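Local coordinates for protein PA1221 (Pseudomonas aeruginosa, PDB 4DG8) that belongs to the ANL superfamily of AMP-binding enzymes, also carries a phosphopantetheine attachment region, and holds adenosine monophosphate in a pocket, at residues Leu21-His26 and Ala183-Gly188; His103-Asp108 and Val123-Ile128; Arg206-Ser211 and Gly238-Gly243; Trp223-Leu226 and Cys231-Leu234. All blocks are in the same frame, centred on the assembly; numbering follows the deposited sequence.

Contact 1 of 4, residues Leu21-His26 and Ala183-Gly188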
loop_
_atom_site.group_PDB
_atom_site.type_symbol
_atom_site.label_atom_id
_atom_site.label_comp_id
_atom_site.label_asym_id
_atom_site.label_seq_id
_atom_site.Cartn_x
_atom_site.Cartn_y
_atom_site.Cartn_z
ATOM N N LEU A 21 -11.070 -6.639 -18.046
ATOM C CA LEU A 21 -11.125 -7.410 -16.811
ATOM C C LEU A 21 -10.222 -8.640 -16.888
ATOM O O LEU A 21 -9.939 -9.279 -15.878
ATOM C CB LEU A 21 -12.561 -7.819 -16.511
ATOM C CG LEU A 21 -13.536 -6.648 -16.433
ATOM C CD1 LEU A 21 -14.972 -7.154 -16.432
ATOM C CD2 LEU A 21 -13.242 -5.770 -15.207
ATOM N N ASP A 22 -9.768 -8.944 -18.097
ATOM C CA ASP A 22 -8.871 -10.059 -18.362
ATOM C C ASP A 22 -7.437 -9.624 -18.088
ATOM O O ASP A 22 -6.983 -8.605 -18.623
ATOM C CB ASP A 22 -9.018 -10.466 -19.829
ATOM C CG ASP A 22 -8.090 -11.610 -20.235
ATOM O OD1 ASP A 22 -7.711 -12.433 -19.372
ATOM O OD2 ASP A 22 -7.760 -11.693 -21.447
ATOM N N LEU A 23 -6.722 -10.388 -17.264
ATOM C CA LEU A 23 -5.314 -10.090 -16.989
ATOM C C LEU A 23 -4.476 -9.981 -18.264
ATOM O O LEU A 23 -3.617 -9.105 -18.375
ATOM C CB LEU A 23 -4.695 -11.124 -16.051
ATOM C CG LEU A 23 -4.841 -10.821 -14.558
ATOM C CD1 LEU A 23 -6.255 -11.154 -14.078
ATOM C CD2 LEU A 23 -3.813 -11.594 -13.753
ATOM N N TYR A 24 -4.726 -10.867 -19.224
ATOM C CA TYR A 24 -3.934 -10.902 -20.456
ATOM C C TYR A 24 -4.213 -9.731 -21.395
ATOM O O TYR A 24 -3.584 -9.610 -22.449
ATOM C CB TYR A 24 -4.107 -12.246 -21.169
ATOM C CG TYR A 24 -3.747 -13.375 -20.250
ATOM C CD1 TYR A 24 -2.424 -13.576 -19.872
ATOM C CD2 TYR A 24 -4.723 -14.204 -19.712
ATOM C CE1 TYR A 24 -2.074 -14.587 -19.010
ATOM C CE2 TYR A 24 -4.386 -15.223 -18.833
ATOM C CZ TYR A 24 -3.054 -15.406 -18.489
ATOM O OH TYR A 24 -2.687 -16.405 -17.627
ATOM N N ALA A 25 -5.172 -8.885 -21.024
ATOM C CA ALA A 25 -5.469 -7.687 -21.806
ATOM C C ALA A 25 -4.542 -6.555 -21.389
ATOM O O ALA A 25 -4.627 -5.444 -21.902
ATOM C CB ALA A 25 -6.916 -7.273 -21.627
ATOM N N HIS A 26 -3.653 -6.846 -20.449
ATOM C CA HIS A 26 -2.757 -5.829 -19.923
ATOM C C HIS A 26 -1.314 -6.239 -20.171
ATOM O O HIS A 26 -0.999 -7.422 -20.169
ATOM C CB HIS A 26 -3.067 -5.587 -18.434
ATOM C CG HIS A 26 -4.467 -5.109 -18.206
ATOM N ND1 HIS A 26 -4.805 -3.771 -18.211
ATOM C CD2 HIS A 26 -5.626 -5.790 -18.044
ATOM C CE1 HIS A 26 -6.108 -3.647 -18.015
ATOM N NE2 HIS A 26 -6.629 -4.856 -17.903
ATOM N N ALA A 183 0.186 -11.933 -3.251
ATOM C CA ALA A 183 1.003 -11.861 -4.470
ATOM C C ALA A 183 0.247 -11.130 -5.549
ATOM O O ALA A 183 -0.806 -11.573 -6.005
ATOM C CB ALA A 183 1.455 -13.245 -4.948
ATOM N N CYS A 184 0.794 -9.986 -5.934
ATOM C CA CYS A 184 0.200 -9.129 -6.938
ATOM C C CYS A 184 0.941 -9.298 -8.265
ATOM O O CYS A 184 2.114 -9.606 -8.306
ATOM C CB CYS A 184 0.190 -7.672 -6.488
ATOM S SG CYS A 184 -1.021 -7.408 -5.118
ATOM N N THR A 185 0.221 -9.071 -9.344
ATOM C CA THR A 185 0.566 -9.561 -10.659
ATOM C C THR A 185 1.049 -8.350 -11.480
ATOM O O THR A 185 0.757 -7.217 -11.120
ATOM C CB THR A 185 -0.728 -10.168 -11.208
ATOM O OG1 THR A 185 -0.506 -11.472 -11.748
ATOM C CG2 THR A 185 -1.409 -9.245 -12.164
ATOM N N HIS A 186 1.867 -8.571 -12.505
ATOM C CA HIS A 186 2.185 -7.517 -13.479
ATOM C C HIS A 186 0.923 -6.784 -14.013
ATOM O O HIS A 186 0.882 -5.539 -14.084
ATOM C CB HIS A 186 2.997 -8.093 -14.656
ATOM C CG HIS A 186 4.468 -8.242 -14.378
ATOM N ND1 HIS A 186 5.424 -7.481 -15.023
ATOM C CD2 HIS A 186 5.146 -9.087 -13.559
ATOM C CE1 HIS A 186 6.629 -7.834 -14.594
ATOM N NE2 HIS A 186 6.487 -8.796 -13.694
ATOM N N ALA A 187 -0.097 -7.557 -14.384
ATOM C CA ALA A 187 -1.373 -6.998 -14.834
ATOM C C ALA A 187 -2.039 -6.078 -13.822
ATOM O O ALA A 187 -2.648 -5.089 -14.209
ATOM C CB ALA A 187 -2.344 -8.106 -15.237
ATOM N N GLY A 188 -1.964 -6.409 -12.537
ATOM C CA GLY A 188 -2.597 -5.583 -11.520
ATOM C C GLY A 188 -1.980 -4.194 -11.540
ATOM O O GLY A 188 -2.669 -3.157 -11.412
#

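Contact 2 of 4, residues His103-Asp108 and Val123-Ile128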
loop_
_atom_site.group_PDB
_atom_site.type_symbol
_atom_site.label_atom_id
_atom_site.label_comp_id
_atom_site.label_asym_id
_atom_site.label_seq_id
_atom_site.Cartn_x
_atom_site.Cartn_y
_atom_site.Cartn_z
ATOM N N HIS A 103 9.899 -11.452 -8.419
ATOM C CA HIS A 103 8.992 -10.520 -7.759
ATOM C C HIS A 103 9.620 -9.951 -6.499
ATOM O O HIS A 103 10.401 -10.619 -5.824
ATOM C CB HIS A 103 7.607 -11.146 -7.445
ATOM C CG HIS A 103 7.659 -12.517 -6.828
ATOM N ND1 HIS A 103 7.752 -13.666 -7.580
ATOM C CD2 HIS A 103 7.561 -12.921 -5.536
ATOM C CE1 HIS A 103 7.738 -14.723 -6.783
ATOM N NE2 HIS A 103 7.623 -14.298 -5.536
ATOM N N TYR A 104 9.255 -8.717 -6.169
ATOM C CA TYR A 104 9.923 -8.028 -5.081
ATOM C C TYR A 104 9.117 -8.014 -3.800
ATOM O O TYR A 104 7.885 -8.110 -3.802
ATOM C CB TYR A 104 10.380 -6.601 -5.462
ATOM C CG TYR A 104 9.310 -5.611 -5.889
ATOM C CD1 TYR A 104 8.517 -4.951 -4.944
ATOM C CD2 TYR A 104 9.141 -5.276 -7.245
ATOM C CE1 TYR A 104 7.547 -3.996 -5.339
ATOM C CE2 TYR A 104 8.177 -4.317 -7.649
ATOM C CZ TYR A 104 7.386 -3.684 -6.692
ATOM O OH TYR A 104 6.424 -2.756 -7.071
ATOM N N LEU A 105 9.853 -7.955 -2.703
ATOM C CA LEU A 105 9.277 -7.885 -1.364
ATOM C C LEU A 105 10.045 -6.865 -0.540
ATOM O O LEU A 105 11.286 -6.928 -0.480
ATOM C CB LEU A 105 9.427 -9.253 -0.705
ATOM C CG LEU A 105 9.184 -9.338 0.789
ATOM C CD1 LEU A 105 7.721 -9.022 1.116
ATOM C CD2 LEU A 105 9.585 -10.731 1.279
ATOM N N TYR A 106 9.344 -5.942 0.116
ATOM C CA TYR A 106 10.044 -5.055 1.037
ATOM C C TYR A 106 10.475 -5.766 2.326
ATOM O O TYR A 106 9.694 -6.468 2.963
ATOM C CB TYR A 106 9.267 -3.771 1.389
ATOM C CG TYR A 106 10.216 -2.764 2.020
ATOM C CD1 TYR A 106 11.327 -2.304 1.301
ATOM C CD2 TYR A 106 10.048 -2.321 3.325
ATOM C CE1 TYR A 106 12.235 -1.415 1.848
ATOM C CE2 TYR A 106 10.957 -1.415 3.895
ATOM C CZ TYR A 106 12.052 -0.978 3.146
ATOM O OH TYR A 106 12.965 -0.092 3.665
ATOM N N ILE A 107 11.725 -5.563 2.716
ATOM C CA ILE A 107 12.205 -6.094 3.987
ATOM C C ILE A 107 12.826 -4.960 4.783
ATOM O O ILE A 107 13.771 -4.319 4.322
ATOM C CB ILE A 107 13.247 -7.220 3.791
ATOM C CG1 ILE A 107 12.623 -8.432 3.092
ATOM C CG2 ILE A 107 13.836 -7.645 5.143
ATOM C CD1 ILE A 107 11.593 -9.170 3.938
ATOM N N ASP A 108 12.286 -4.695 5.968
ATOM C CA ASP A 108 12.842 -3.650 6.806
ATOM C C ASP A 108 13.823 -4.293 7.782
ATOM O O ASP A 108 13.421 -4.906 8.772
ATOM C CB ASP A 108 11.705 -2.938 7.551
ATOM C CG ASP A 108 12.193 -1.802 8.414
ATOM O OD1 ASP A 108 13.416 -1.703 8.645
ATOM O OD2 ASP A 108 11.346 -1.008 8.876
ATOM N N VAL A 123 7.373 -16.713 2.285
ATOM C CA VAL A 123 7.384 -16.538 0.828
ATOM C C VAL A 123 8.589 -17.082 0.040
ATOM O O VAL A 123 8.739 -16.799 -1.152
ATOM C CB VAL A 123 7.095 -15.096 0.435
ATOM C CG1 VAL A 123 5.721 -14.728 0.955
ATOM C CG2 VAL A 123 8.171 -14.177 0.998
ATOM N N ASP A 124 9.475 -17.790 0.723
ATOM C CA ASP A 124 10.686 -18.312 0.100
ATOM C C ASP A 124 11.527 -17.195 -0.541
ATOM O O ASP A 124 12.045 -17.338 -1.647
ATOM C CB ASP A 124 10.351 -19.428 -0.898
ATOM C CG ASP A 124 11.563 -20.263 -1.259
ATOM O OD1 ASP A 124 12.516 -20.316 -0.447
ATOM O OD2 ASP A 124 11.568 -20.870 -2.353
ATOM N N CYS A 125 11.685 -16.086 0.178
ATOM C CA CYS A 125 12.520 -15.000 -0.312
ATOM C C CYS A 125 13.960 -15.467 -0.282
ATOM O O CYS A 125 14.487 -15.798 0.776
ATOM C CB CYS A 125 12.367 -13.769 0.571
ATOM S SG CYS A 125 13.381 -12.352 0.046
ATOM N N ARG A 126 14.592 -15.487 -1.452
ATOM C CA ARG A 126 15.887 -16.149 -1.609
ATOM C C ARG A 126 17.069 -15.260 -1.242
ATOM O O ARG A 126 18.114 -15.740 -0.843
ATOM C CB ARG A 126 16.055 -16.684 -3.038
ATOM C CG ARG A 126 14.855 -17.494 -3.561
ATOM C CD ARG A 126 14.730 -18.864 -2.896
ATOM N NE ARG A 126 15.810 -19.763 -3.304
ATOM C CZ ARG A 126 15.869 -20.390 -4.475
ATOM N NH1 ARG A 126 14.899 -20.229 -5.370
ATOM N NH2 ARG A 126 16.898 -21.188 -4.748
ATOM N N LEU A 127 16.914 -13.963 -1.465
ATOM C CA LEU A 127 18.021 -13.039 -1.348
ATOM C C LEU A 127 17.461 -11.638 -1.097
ATOM O O LEU A 127 16.386 -11.287 -1.603
ATOM C CB LEU A 127 18.833 -13.076 -2.651
ATOM C CG LEU A 127 19.975 -12.066 -2.785
ATOM C CD1 LEU A 127 20.945 -12.261 -1.627
ATOM C CD2 LEU A 127 20.688 -12.225 -4.118
ATOM N N ILE A 128 18.188 -10.825 -0.345
ATOM C CA ILE A 128 17.729 -9.476 -0.080
ATOM C C ILE A 128 18.747 -8.475 -0.611
ATOM O O ILE A 128 19.931 -8.522 -0.247
ATOM C CB ILE A 128 17.496 -9.225 1.427
ATOM C CG1 ILE A 128 16.397 -10.146 1.976
ATOM C CG2 ILE A 128 17.158 -7.740 1.687
ATOM C CD1 ILE A 128 16.309 -10.143 3.498
HETATM O O HOH W 1 7.211 -16.370 -3.594
#

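Contact 3 of 4, residues Arg206-Ser211 and Gly238-Gly243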
loop_
_atom_site.group_PDB
_atom_site.type_symbol
_atom_site.label_atom_id
_atom_site.label_comp_id
_atom_site.label_asym_id
_atom_site.label_seq_id
_atom_site.Cartn_x
_atom_site.Cartn_y
_atom_site.Cartn_z
ATOM N N ARG A 206 4.733 13.741 -12.664
ATOM C CA ARG A 206 5.863 13.723 -11.751
ATOM C C ARG A 206 5.351 13.393 -10.358
ATOM O O ARG A 206 4.900 14.261 -9.602
ATOM C CB ARG A 206 6.586 15.070 -11.780
ATOM C CG ARG A 206 7.183 15.412 -13.158
ATOM C CD ARG A 206 7.842 16.784 -13.180
ATOM N NE ARG A 206 9.023 16.844 -12.319
ATOM C CZ ARG A 206 10.257 16.510 -12.691
ATOM N NH1 ARG A 206 10.500 16.053 -13.912
ATOM N NH2 ARG A 206 11.254 16.612 -11.828
ATOM N N PHE A 207 5.530 12.126 -9.993
ATOM C CA PHE A 207 4.925 11.582 -8.789
ATOM C C PHE A 207 5.851 11.707 -7.609
ATOM O O PHE A 207 7.021 11.352 -7.696
ATOM C CB PHE A 207 4.549 10.107 -8.971
ATOM C CG PHE A 207 3.143 9.905 -9.380
ATOM C CD1 PHE A 207 2.796 9.894 -10.726
ATOM C CD2 PHE A 207 2.149 9.768 -8.429
ATOM C CE1 PHE A 207 1.484 9.731 -11.107
ATOM C CE2 PHE A 207 0.827 9.597 -8.811
ATOM C CZ PHE A 207 0.497 9.574 -10.139
ATOM N N LEU A 208 5.317 12.232 -6.514
ATOM C CA LEU A 208 5.984 12.159 -5.244
ATOM C C LEU A 208 6.098 10.680 -4.883
ATOM O O LEU A 208 5.102 9.962 -4.868
ATOM C CB LEU A 208 5.156 12.887 -4.191
ATOM C CG LEU A 208 5.662 12.700 -2.761
ATOM C CD1 LEU A 208 7.034 13.316 -2.631
ATOM C CD2 LEU A 208 4.703 13.323 -1.760
ATOM N N VAL A 209 7.316 10.225 -4.630
ATOM C CA VAL A 209 7.536 8.884 -4.121
ATOM C C VAL A 209 7.903 8.992 -2.653
ATOM O O VAL A 209 8.988 9.452 -2.295
ATOM C CB VAL A 209 8.642 8.146 -4.889
ATOM C CG1 VAL A 209 8.997 6.798 -4.187
ATOM C CG2 VAL A 209 8.229 7.937 -6.329
ATOM N N ASN A 210 6.957 8.570 -1.824
ATOM C CA ASN A 210 6.969 8.767 -0.387
ATOM C C ASN A 210 6.611 7.491 0.426
ATOM O O ASN A 210 7.259 7.163 1.419
ATOM C CB ASN A 210 6.118 9.992 -0.014
ATOM C CG ASN A 210 6.030 10.198 1.484
ATOM O OD1 ASN A 210 7.035 10.462 2.147
ATOM N ND2 ASN A 210 4.825 10.065 2.025
ATOM N N SER A 211 5.484 6.876 0.083
ATOM C CA SER A 211 5.023 5.629 0.702
ATOM C C SER A 211 6.052 4.506 0.628
ATOM O O SER A 211 6.518 4.173 -0.445
ATOM C CB SER A 211 3.719 5.164 0.041
ATOM O OG SER A 211 2.760 6.200 0.031
ATOM N N GLY A 238 13.280 13.916 4.094
ATOM C CA GLY A 238 12.919 13.674 5.475
ATOM C C GLY A 238 11.444 13.330 5.583
ATOM O O GLY A 238 10.731 13.357 4.571
ATOM N N PRO A 239 10.979 13.007 6.808
ATOM C CA PRO A 239 9.566 12.669 7.011
ATOM C C PRO A 239 8.672 13.730 6.372
ATOM O O PRO A 239 8.864 14.933 6.583
ATOM C CB PRO A 239 9.409 12.705 8.528
ATOM C CG PRO A 239 10.807 12.381 9.074
ATOM C CD PRO A 239 11.757 13.011 8.065
ATOM N N LEU A 240 7.694 13.289 5.593
ATOM C CA LEU A 240 6.890 14.242 4.851
ATOM C C LEU A 240 6.081 15.134 5.797
ATOM O O LEU A 240 5.330 14.650 6.640
ATOM C CB LEU A 240 5.976 13.533 3.857
ATOM C CG LEU A 240 5.386 14.501 2.830
ATOM C CD1 LEU A 240 6.450 14.919 1.826
ATOM C CD2 LEU A 240 4.195 13.897 2.125
ATOM N N ASP A 241 6.265 16.441 5.641
ATOM C CA ASP A 241 5.553 17.456 6.395
ATOM C C ASP A 241 5.375 18.647 5.436
ATOM O O ASP A 241 5.699 18.528 4.263
ATOM C CB ASP A 241 6.309 17.846 7.682
ATOM C CG ASP A 241 7.665 18.468 7.409
ATOM O OD1 ASP A 241 7.916 18.949 6.272
ATOM O OD2 ASP A 241 8.493 18.477 8.351
ATOM N N PRO A 242 4.829 19.779 5.914
ATOM C CA PRO A 242 4.568 20.876 4.964
ATOM C C PRO A 242 5.824 21.413 4.302
ATOM O O PRO A 242 5.801 21.704 3.110
ATOM C CB PRO A 242 3.958 21.964 5.841
ATOM C CG PRO A 242 3.299 21.207 6.976
ATOM C CD PRO A 242 4.227 20.025 7.234
ATOM N N GLY A 243 6.897 21.560 5.072
ATOM C CA GLY A 243 8.140 22.086 4.544
ATOM C C GLY A 243 8.745 21.159 3.507
ATOM O O GLY A 243 9.081 21.588 2.397
HETATM O O HOH W 2 7.848 10.414 4.871
#

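Contact 4 of 4, residues Trp223-Leu226 and Cys231-Leu234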
loop_
_atom_site.group_PDB
_atom_site.type_symbol
_atom_site.label_atom_id
_atom_site.label_comp_id
_atom_site.label_asym_id
_atom_site.label_seq_id
_atom_site.Cartn_x
_atom_site.Cartn_y
_atom_site.Cartn_z
ATOM N N TRP A 223 5.105 3.213 -10.257
ATOM C CA TRP A 223 4.749 2.783 -11.599
ATOM C C TRP A 223 3.804 3.754 -12.311
ATOM O O TRP A 223 3.786 3.819 -13.530
ATOM C CB TRP A 223 4.218 1.346 -11.576
ATOM C CG TRP A 223 5.250 0.440 -10.978
ATOM C CD1 TRP A 223 5.200 -0.177 -9.761
ATOM C CD2 TRP A 223 6.526 0.116 -11.543
ATOM N NE1 TRP A 223 6.364 -0.888 -9.542
ATOM C CE2 TRP A 223 7.196 -0.721 -10.616
ATOM C CE3 TRP A 223 7.171 0.451 -12.742
ATOM C CZ2 TRP A 223 8.475 -1.257 -10.865
ATOM C CZ3 TRP A 223 8.449 -0.075 -12.989
ATOM C CH2 TRP A 223 9.077 -0.925 -12.057
ATOM N N GLY A 224 3.028 4.523 -11.556
ATOM C CA GLY A 224 2.225 5.557 -12.187
ATOM C C GLY A 224 3.085 6.541 -12.985
ATOM O O GLY A 224 2.700 6.981 -14.068
ATOM N N ALA A 225 4.235 6.916 -12.432
ATOM C CA ALA A 225 5.226 7.689 -13.183
ATOM C C ALA A 225 5.889 6.899 -14.293
ATOM O O ALA A 225 5.795 7.263 -15.478
ATOM C CB ALA A 225 6.313 8.211 -12.244
ATOM N N LEU A 226 6.555 5.804 -13.918
ATOM C CA LEU A 226 7.465 5.164 -14.871
ATOM C C LEU A 226 6.737 4.511 -16.047
ATOM O O LEU A 226 7.296 4.362 -17.129
ATOM C CB LEU A 226 8.367 4.134 -14.174
ATOM C CG LEU A 226 9.373 4.677 -13.151
ATOM C CD1 LEU A 226 10.085 3.519 -12.483
ATOM C CD2 LEU A 226 10.384 5.595 -13.842
ATOM N N CYS A 231 8.128 11.080 -13.948
ATOM C CA CYS A 231 9.320 11.064 -13.104
ATOM C C CYS A 231 9.013 10.670 -11.669
ATOM O O CYS A 231 8.072 11.178 -11.059
ATOM C CB CYS A 231 10.019 12.432 -13.107
ATOM S SG CYS A 231 11.590 12.457 -12.194
ATOM N N CYS A 232 9.824 9.774 -11.127
ATOM C CA CYS A 232 9.713 9.463 -9.724
ATOM C C CYS A 232 10.507 10.529 -8.991
ATOM O O CYS A 232 11.738 10.567 -9.066
ATOM C CB CYS A 232 10.339 8.090 -9.450
ATOM S SG CYS A 232 9.353 6.746 -10.094
ATOM N N VAL A 233 9.800 11.360 -8.236
ATOM C CA VAL A 233 10.444 12.393 -7.450
ATOM C C VAL A 233 10.528 11.840 -6.039
ATOM O O VAL A 233 9.550 11.871 -5.284
ATOM C CB VAL A 233 9.567 13.658 -7.427
ATOM C CG1 VAL A 233 10.267 14.775 -6.684
ATOM C CG2 VAL A 233 9.243 14.095 -8.865
ATOM N N LEU A 234 11.726 11.409 -5.661
ATOM C CA LEU A 234 11.888 10.605 -4.456
ATOM C C LEU A 234 11.958 11.529 -3.274
ATOM O O LEU A 234 12.681 12.528 -3.317
ATOM C CB LEU A 234 13.188 9.797 -4.515
ATOM C CG LEU A 234 13.459 8.906 -5.728
ATOM C CD1 LEU A 234 14.775 8.131 -5.516
ATOM C CD2 LEU A 234 12.302 7.954 -5.983
#

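Contact 1 of 4, residues Leu21-His26 and Ala183-Gly188
Chi1 -88° and chi2 77° bring the end of the L23 side chain up to T185 and A187. These angles lay CG over the methyl of A187, with L23 CG 3.8 Å from A187 CB. They also carry CD2 on to T185. There L23 CD2 lies 3.7 Å from T185 CG2 and a little farther from OG1, and the two side chains cross at a slant. The A187 methyl also meets the backbone, with A187 CB 3.5 Å from L23 O. That carbonyl is already in use, since H26 N donates to L23 O at 3.1 Å and closes the short 3-10 turn 23-25. The turn precedes helix 29-39. It packs where strand 180-185 of the large mixed sheet passes into helix 186-193. T185 stands at the N-cap position of this helix, but its side chain makes no capping bond. H26 comes in beside L23, with H26 CB 4.1 Å from A187 CB. Its ring has L23 O at the edge, in plane. The ring is tied back by a hydrogen bond from NE2 to L20 O. The H26 side chain also touches T190 and R191 of helix 186-193.

Contact 2 of 4, residues His103-Asp108 and Val123-Ile128
L105 and V123 make the closest apolar contact here. They meet tip to tip, with L105 CD2 3.7 Å from V123 CG2. L105 holds CG anti to its backbone N (chi1 167°), and the same CD2 reaches C125, whose CB is 4.2 Å away. The second cluster pairs I107 with I128. These side chains cross at about a right angle. I128 ends in CD1, which rests on the beta-branch of I107, 3.9 Å from I107 CG2. All five residues are buried. The segments belong to a beta-alpha-beta crossover: strand 103-106, helix 113-123 and strand 125-130, with strand 79-83 between the two parallel strands in the sheet. Strand 79-83 thus separates the backbones, and the side chains meet across the gap. C120 of the helix touches I107, C125 and I128. The histidine end is looser and polar. The H103 side chain makes no direct contact with 123-128 and is linked to it by a water. The water lies in the plane of the H103 ring, 2.9 Å from NE2, and donates to V123 O. Beyond V123 the helix ends in a Schellman motif at D124, which is exposed, as is R126.

Contact 3 of 4, residues Arg206-Ser211 and Gly238-Gly243
L240 packs on L208 and N210 just before helix 242-250, so the contact ties the end of strand 206-209 to the N-terminus of that helix. D241 is the N-cap, and its OD1 accepts a hydrogen bond from V244 N. The L240 side chain can be followed outward. CB faces the amide of N210, with L240 CB 3.7 Å from N210 OD1. CG stands anti to the backbone N (chi1 -166°), which brings the branch up to L208 and N210. CD2 then does the rest of the touching. It lies 3.9 Å from N210 ND2, and its other neighbour is the tip of L208, where L240 CD2 and L208 CD2 meet end to end at 4.0 Å. L240 also touches L245 and L248 of the helix and L259 of strand 256-260. L208 touches L245 and L248 as well, so both leucines pack on helix 242-250. N210 OD1 also accepts from N235 ND2, and the backbone N of N210 donates to E221 OE1. A water bridges the segments. It donates to N210 OD1 at 2.8 Å and accepts from L240 N, 3.0 Å away.

Contact 4 of 4, residues Trp223-Leu226 and Cys231-Leu234
A225 and L226 of helix 217-226 meet C231 and C232 of strand 231-234 in different ways. A225 points its methyl toward the strand and meets backbone there. Its CB is 3.6 Å from C231 O and about as close to the carbonyl carbon. The chains run close here, with A225 CA 5.3 Å from C231 CA. L226 starts off neither toward nor away from the strand, but its end swings closer. With CG anti to its carbonyl carbon (chi1 -66°), the branch point comes up against sulfur. L226 CG lies 3.7 Å from C232 SG, and the methyls CD1 and CD2 are equally far from that sulfur, both at 4.1 Å. C232 also turns SG anti to its own carbonyl carbon (chi1 -72°). The sulfur touches both helix residues, with C232 SG 4.0 Å from A225 CB. C231 does the reverse. Its CB points away from the helix, and its side chain touches E44, R47 and R206, so it presents only backbone to A225. All four touching residues are buried. The contact belongs to a beta-alpha-beta unit, in which strand 206-209 leads through helix 217-226 to the parallel neighbouring strand 231-234. Strand 231-234 runs between strands 44-48 and 206-209, with backbone bonds to both. On the helix, L226 also packs on A45 of strand 44-48, I91 of helix 88-99 and F33 of helix 29-39. W223 turns away to V29 and L98, and its NE1 is hydrogen-bonded to Y104 OH of strand 103-106.

Overall arrangement
Contacts 2 and 4 are buried. Contact 2 lies within the seven-strand sheet; contact 4 packs a helix on the four-strand sheet. The two touch through Y104 and W223. Contacts 1 and 3 are only partly buried. Contact 1 reaches the same large sheet as contact 2 but joins it to a turn near the N-terminus; their centres are about 21 Å apart. Contacts 3 and 4 are the closest pair, about 12 Å between centres, and share the four-strand sheet, where strands 206-209 and 231-234 are neighbours. The chemistry differs with place. Contact 4 sets aliphatic groups on sulfur and backbone. Contacts 2 and 3 add a bridging water to apolar pairs. Contact 1 mixes methyl packing with a carbonyl.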